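E3 SUMO-protein ligase SIZ2 (Saccharomyces cerevisiae, PDB 6U75) acts as an E3 ligase of the PIAS family in protein sumoylation, and may direct SUMO attachment to septins and take part in chromosome maintenance. Local coordinates at residues A144-G147 against K148-R152; A162-K165 against R166-E170; H231-K234 against F235-K239. One frame throughout, in Å; residues are numbered along the deposited sequence.

Contact 1 of 3, residues A144-G147 against K148-R152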
# COMPACT_ATOMS: atom_id res chain seq x y z
N ALA A 144 -10.88 6.70 -3.55
CA ALA A 144 -10.35 7.99 -3.96
C ALA A 144 -9.11 7.82 -4.84
O ALA A 144 -8.94 8.54 -5.84
CB ALA A 144 -10.03 8.84 -2.73
N LEU A 145 -8.24 6.89 -4.48
CA LEU A 145 -7.05 6.63 -5.29
C LEU A 145 -7.44 6.10 -6.66
O LEU A 145 -6.79 6.43 -7.67
CB LEU A 145 -6.13 5.66 -4.56
CG LEU A 145 -5.63 6.13 -3.19
CD1 LEU A 145 -4.85 5.02 -2.50
CD2 LEU A 145 -4.78 7.38 -3.31
N LEU A 146 -8.49 5.28 -6.73
CA LEU A 146 -9.00 4.85 -8.02
C LEU A 146 -9.48 6.04 -8.83
O LEU A 146 -9.27 6.10 -10.05
CB LEU A 146 -10.14 3.84 -7.83
CG LEU A 146 -10.74 3.31 -9.13
CD1 LEU A 146 -9.81 2.30 -9.78
CD2 LEU A 146 -12.11 2.70 -8.88
N GLY A 147 -10.16 6.98 -8.18
CA GLY A 147 -10.57 8.19 -8.88
C GLY A 147 -9.38 8.94 -9.44
O GLY A 147 -9.42 9.44 -10.57
N LYS A 148 -8.30 9.04 -8.66
CA LYS A 148 -7.08 9.66 -9.17
C LYS A 148 -6.56 8.92 -10.39
O LYS A 148 -6.19 9.54 -11.40
CB LYS A 148 -6.01 9.69 -8.07
CG LYS A 148 -6.23 10.73 -7.00
CD LYS A 148 -5.05 10.83 -6.04
CE LYS A 148 -3.80 11.36 -6.73
NZ LYS A 148 -2.70 11.65 -5.76
N ILE A 149 -6.52 7.59 -10.33
CA ILE A 149 -6.01 6.80 -11.45
C ILE A 149 -6.86 7.02 -12.69
O ILE A 149 -6.34 7.14 -13.81
CB ILE A 149 -5.96 5.30 -11.07
CG1 ILE A 149 -4.89 5.07 -10.00
CG2 ILE A 149 -5.70 4.45 -12.30
CD1 ILE A 149 -4.91 3.67 -9.41
N LEU A 150 -8.18 7.07 -12.53
CA LEU A 150 -9.07 7.23 -13.68
C LEU A 150 -8.85 8.57 -14.36
O LEU A 150 -8.95 8.67 -15.59
CB LEU A 150 -10.52 7.08 -13.23
CG LEU A 150 -10.93 5.69 -12.75
CD1 LEU A 150 -12.33 5.70 -12.17
CD2 LEU A 150 -10.84 4.69 -13.89
N LYS A 151 -8.56 9.61 -13.59
CA LYS A 151 -8.36 10.94 -14.16
C LYS A 151 -7.07 11.05 -14.96
O LYS A 151 -6.88 12.05 -15.66
CB LYS A 151 -8.38 11.99 -13.04
CG LYS A 151 -9.77 12.25 -12.48
CD LYS A 151 -9.73 13.08 -11.20
CE LYS A 151 -11.12 13.55 -10.80
NZ LYS A 151 -12.11 12.44 -10.71
N ARG A 152 -6.20 10.05 -14.89
CA ARG A 152 -4.96 10.06 -15.64
C ARG A 152 -5.18 9.68 -17.09
O ARG A 152 -6.22 9.10 -17.44
CB ARG A 152 -3.96 9.10 -15.01
CG ARG A 152 -3.60 9.43 -13.58
CD ARG A 152 -2.73 8.35 -12.98
NE ARG A 152 -2.40 8.65 -11.59
CZ ARG A 152 -1.70 7.84 -10.80
NH1 ARG A 152 -1.25 6.68 -11.26
NH2 ARG A 152 -1.44 8.20 -9.55
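Leu-150 N donates to Leu-146 O at 2.9 Å, with an N-H...O angle of 156°, in one of four successive i to i+4 bonds that carry helix 142-150 from Ala-144 through Gly-147. The other three pair Lys-148 N with Ala-144 O, Ile-149 N with Leu-145 O and, at a slightly longer 3.1 Å, Lys-151 N with Gly-147 O. Leu-146 and Leu-150 also meet through their side chains: Leu-146 CG lies 4.2 Å from Leu-150 CD1, the two chains meeting at a slant. The torsions fit this, because Leu-146 turns CG away from its own N (chi1 -179°), whereas Leu-150 sets CG opposite its carbonyl carbon, which brings CD1 back to Leu-146. Gly-147 has ordinary helical backbone angles, and the long chain of Lys-151 passes close by its carbonyl, with CG 3.4 Å from Gly-147 O. Lys-148, one of the exposed residues, uses its methylenes: CD comes within 4.4 Å of Leu-145 CD2, while the bend farther out carries the amine away. On the buried side Leu-145 and Ile-149 lie against Leu-215 of helix 211-218 and against Phe-235. Just past the helix, Arg-152 has one guanidinium face under Ile-149 CG1; its NH1 bonds to both Phe-235 O and Leu-238 O, and it makes a cation-pi contact with the Phe-235 ring. The chemistry thus divides by side, Leu-145, Leu-146 and Ile-149 being buried and the lysines exposed, and the arginine probably brings its charge inward because two carbonyls and a ring receive it.

Contact 2 of 3, residues A162-K165 against R166-E170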
# COMPACT_ATOMS: atom_id res chain seq x y z
N ALA A 162 0.46 -2.07 -31.37
CA ALA A 162 1.85 -2.10 -31.82
C ALA A 162 2.66 -3.14 -31.05
O ALA A 162 3.46 -3.87 -31.63
CB ALA A 162 2.48 -0.72 -31.68
N TYR A 163 2.45 -3.21 -29.73
CA TYR A 163 3.16 -4.20 -28.93
C TYR A 163 2.78 -5.61 -29.35
O TYR A 163 3.65 -6.49 -29.45
CB TYR A 163 2.85 -3.98 -27.45
CG TYR A 163 3.47 -5.02 -26.54
CD1 TYR A 163 4.79 -4.90 -26.11
CD2 TYR A 163 2.74 -6.12 -26.11
CE1 TYR A 163 5.36 -5.84 -25.28
CE2 TYR A 163 3.31 -7.07 -25.28
CZ TYR A 163 4.62 -6.92 -24.87
OH TYR A 163 5.18 -7.87 -24.04
N ILE A 164 1.49 -5.86 -29.58
CA ILE A 164 1.06 -7.19 -30.01
C ILE A 164 1.73 -7.56 -31.33
O ILE A 164 2.25 -8.68 -31.49
CB ILE A 164 -0.48 -7.23 -30.13
CG1 ILE A 164 -1.12 -7.03 -28.76
CG2 ILE A 164 -0.93 -8.56 -30.74
CD1 ILE A 164 -2.59 -6.65 -28.82
N LYS A 165 1.73 -6.64 -32.29
CA LYS A 165 2.32 -6.93 -33.59
C LYS A 165 3.82 -7.15 -33.47
O LYS A 165 4.38 -8.00 -34.18
CB LYS A 165 2.02 -5.79 -34.57
CG LYS A 165 2.56 -6.04 -35.97
CD LYS A 165 2.37 -4.82 -36.87
CE LYS A 165 3.03 -5.03 -38.22
NZ LYS A 165 2.95 -3.82 -39.08
N ARG A 166 4.49 -6.41 -32.60
CA ARG A 166 5.93 -6.57 -32.45
C ARG A 166 6.28 -7.85 -31.71
O ARG A 166 7.35 -8.43 -31.94
CB ARG A 166 6.52 -5.36 -31.71
CG ARG A 166 8.04 -5.34 -31.68
CD ARG A 166 8.59 -4.06 -31.05
NE ARG A 166 8.65 -4.15 -29.59
CZ ARG A 166 7.73 -3.66 -28.76
NH1 ARG A 166 6.66 -3.04 -29.22
NH2 ARG A 166 7.89 -3.80 -27.45
N THR A 167 5.39 -8.33 -30.84
CA THR A 167 5.70 -9.51 -30.04
C THR A 167 5.37 -10.79 -30.78
O THR A 167 6.22 -11.68 -30.90
CB THR A 167 4.94 -9.45 -28.71
OG1 THR A 167 3.53 -9.34 -28.97
CG2 THR A 167 5.39 -8.26 -27.88
N LEU A 168 4.14 -10.92 -31.29
CA LEU A 168 3.72 -12.19 -31.87
C LEU A 168 4.60 -12.64 -33.03
O LEU A 168 4.52 -13.81 -33.42
CB LEU A 168 2.26 -12.10 -32.34
CG LEU A 168 1.20 -12.11 -31.23
CD1 LEU A 168 -0.20 -12.14 -31.83
CD2 LEU A 168 1.39 -13.27 -30.27
N ASN A 169 5.44 -11.76 -33.58
CA ASN A 169 6.48 -12.17 -34.52
C ASN A 169 7.66 -12.72 -33.73
O ASN A 169 8.73 -12.11 -33.62
CB ASN A 169 6.88 -11.00 -35.41
CG ASN A 169 5.76 -10.54 -36.33
OD1 ASN A 169 4.91 -11.34 -36.72
ND2 ASN A 169 5.76 -9.26 -36.67
N GLU A 170 7.45 -13.91 -33.16
CA GLU A 170 8.40 -14.52 -32.24
C GLU A 170 9.49 -15.28 -32.97
O GLU A 170 10.68 -15.01 -32.78
CB GLU A 170 7.64 -15.45 -31.28
CG GLU A 170 6.57 -14.76 -30.45
CD GLU A 170 5.61 -15.74 -29.80
OE1 GLU A 170 4.52 -15.98 -30.37
OE2 GLU A 170 5.95 -16.28 -28.73
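Arg-166 and Thr-167 both fold back on Tyr-163 in the last turns of helix 157-168, an i to i+3 and i to i+4 cluster centred on one aromatic ring. The i+4 partner makes a CH-pi contact: Thr-167 CG2 sits over the middle of a Tyr-163 ring face, 3.4 Å from its centroid and 14° off the ring normal. The ring reaches this place because its CG stands opposite the backbone N (chi1 176°), running along the helix toward the later residue. A branched residue suits the site, since the methyl covers the ring while OG1 turns to the backbone, 2.9 Å from both Tyr-163 O and Ile-164 O. Arg-166 approaches differently. Its chain is extended as far as CD and then bends at chi3, bringing NH2 to 3.6 Å from Tyr-163 CD1, with the guanidinium plane steeply inclined to the ring at 71°. Its backbone N is held by Ala-162 O. The side chain of Lys-165 is fully extended and leads its amine outward, as fits an exposed position. Tyr-163 also touches Lys-204 and Ile-206, the residues flanking the zinc ligand His-205, whose side chain is about 5 Å from that of Tyr-163. The helix therefore lies beside the metal-binding loop of the SP-RING without supplying a ligand. Ile-164 also leans on Ile-206, and Leu-168 on Val-262. Within the helix these two aliphatic chains run alongside each other in the same direction, with Ile-164 CG2 3.8 Å from Leu-168 CD1.

Contact 3 of 3, residues H231-K234 against F235-K239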
# COMPACT_ATOMS: atom_id res chain seq x y z
N HIS A 231 7.03 -7.40 -11.00
CA HIS A 231 7.96 -6.28 -10.99
C HIS A 231 7.52 -5.25 -9.96
O HIS A 231 6.32 -5.01 -9.80
CB HIS A 231 8.04 -5.64 -12.38
CG HIS A 231 9.08 -6.24 -13.27
ND1 HIS A 231 8.76 -7.09 -14.31
CD2 HIS A 231 10.43 -6.12 -13.28
CE1 HIS A 231 9.87 -7.47 -14.92
NE2 HIS A 231 10.90 -6.89 -14.32
N PRO A 232 8.45 -4.62 -9.25
CA PRO A 232 8.06 -3.56 -8.31
C PRO A 232 7.57 -2.33 -9.06
O PRO A 232 8.29 -1.77 -9.89
CB PRO A 232 9.36 -3.27 -7.54
CG PRO A 232 10.44 -3.67 -8.48
CD PRO A 232 9.91 -4.84 -9.26
N ILE A 233 6.34 -1.92 -8.77
CA ILE A 233 5.73 -0.76 -9.39
C ILE A 233 5.37 0.24 -8.29
O ILE A 233 5.48 -0.04 -7.10
CB ILE A 233 4.50 -1.12 -10.24
CG1 ILE A 233 3.47 -1.88 -9.40
CG2 ILE A 233 4.91 -1.94 -11.45
CD1 ILE A 233 2.18 -2.16 -10.13
N LYS A 234 4.93 1.42 -8.72
CA LYS A 234 4.57 2.50 -7.82
C LYS A 234 3.20 3.05 -8.21
O LYS A 234 2.75 2.91 -9.35
CB LYS A 234 5.63 3.61 -7.83
CG LYS A 234 6.98 3.15 -7.29
CD LYS A 234 8.14 3.70 -8.10
CE LYS A 234 8.42 5.16 -7.78
NZ LYS A 234 9.54 5.69 -8.61
N PHE A 235 2.55 3.69 -7.23
CA PHE A 235 1.18 4.14 -7.43
C PHE A 235 1.04 5.03 -8.66
O PHE A 235 0.08 4.90 -9.42
CB PHE A 235 0.69 4.87 -6.18
CG PHE A 235 -0.67 5.48 -6.33
CD1 PHE A 235 -1.79 4.68 -6.45
CD2 PHE A 235 -0.83 6.85 -6.35
CE1 PHE A 235 -3.05 5.23 -6.59
CE2 PHE A 235 -2.09 7.41 -6.49
CZ PHE A 235 -3.19 6.60 -6.61
N ASP A 236 1.99 5.94 -8.87
CA ASP A 236 1.89 6.89 -9.96
C ASP A 236 2.12 6.26 -11.33
O ASP A 236 1.91 6.94 -12.34
CB ASP A 236 2.88 8.04 -9.75
CG ASP A 236 2.56 8.86 -8.52
OD1 ASP A 236 1.36 9.03 -8.21
OD2 ASP A 236 3.50 9.34 -7.86
N GLN A 237 2.54 5.00 -11.39
CA GLN A 237 2.69 4.31 -12.67
C GLN A 237 1.41 3.63 -13.13
O GLN A 237 1.31 3.27 -14.31
CB GLN A 237 3.80 3.26 -12.57
CG GLN A 237 5.18 3.83 -12.28
CD GLN A 237 6.24 2.76 -12.14
OE1 GLN A 237 6.03 1.61 -12.54
NE2 GLN A 237 7.37 3.12 -11.56
N LEU A 238 0.43 3.46 -12.25
CA LEU A 238 -0.80 2.77 -12.61
C LEU A 238 -1.60 3.61 -13.60
O LEU A 238 -1.84 4.80 -13.38
CB LEU A 238 -1.64 2.50 -11.36
CG LEU A 238 -0.98 1.63 -10.29
CD1 LEU A 238 -1.85 1.57 -9.04
CD2 LEU A 238 -0.70 0.24 -10.82
N LYS A 239 -2.02 2.97 -14.69
CA LYS A 239 -2.87 3.62 -15.68
C LYS A 239 -3.80 2.59 -16.29
O LYS A 239 -3.49 1.39 -16.32
CB LYS A 239 -2.04 4.31 -16.77
CG LYS A 239 -1.03 5.32 -16.22
CD LYS A 239 -0.47 6.23 -17.30
CE LYS A 239 0.31 5.47 -18.35
NZ LYS A 239 1.57 6.17 -18.72
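Lys-234 and Gln-237 are joined across a short 3-10 turn, residues 235-237, that redirects the chain into strand 239-240. Phe-235 opens the turn with its side chain leading away from residues 231-234; as a large apolar group its ring suits a buried place, against Pro-6 and Leu-215. Asp-236 is exposed, as suits a carboxylate. Gln-237 closes the turn: its N donates to Lys-234 O at 2.9 Å with an N-H...O angle of 154°, coming from above the carbonyl plane, 51° out of it. Its side chain, with CG opposite its own carbonyl carbon (chi1 -63°) and extended beyond, runs back along the incoming segment 231-234. There OE1 rests 3.9 Å from Ile-233 CG2, while NE2 lies 3.6 Å from Lys-234 CD, so the amide packs by its end against aliphatic carbon of two residues. With an alanine here, Ile-233 CG2 and the Lys-234 methylenes would probably lose the amide that covers them. Leu-238 N adds a second bond to the turn, 3.2 Å from Phe-235 O. The Leu-238 side chain turns to the interior, where CD2 meets Ile-233 CD1 at 3.8 Å, the two chains set nearly perpendicular. Ile-233, which touches Thr-200 and Phe-214, has its side chain about 4 Å from that of the zinc ligand Cys-226. The Gln-237 N to Lys-234 O bond is thus the one hydrogen bond between the segments, while apolar contact fits the turn to the SP-RING core beside the metal.

Overall arrangement
Contacts 1 and 3 are partly buried and touch: helix 142-150 and the 235-237 turn share one apolar core with helix 211-218, so residues far apart in sequence close on each other. Contact 2 is a surface contact on the next helix, 157-168, its centre about 30 Å from that of contact 1 and 23 Å from that of contact 3. Contacts 1 and 2 are both helical, with i to i+4 backbone bonds, but the first faces the core through aliphatic side chains, and the second gathers round a tyrosine ring. Contact 3 has a single backbone bond across it. Contacts 2 and 3 approach the zinc site through different ligands, His-205 and Cys-226.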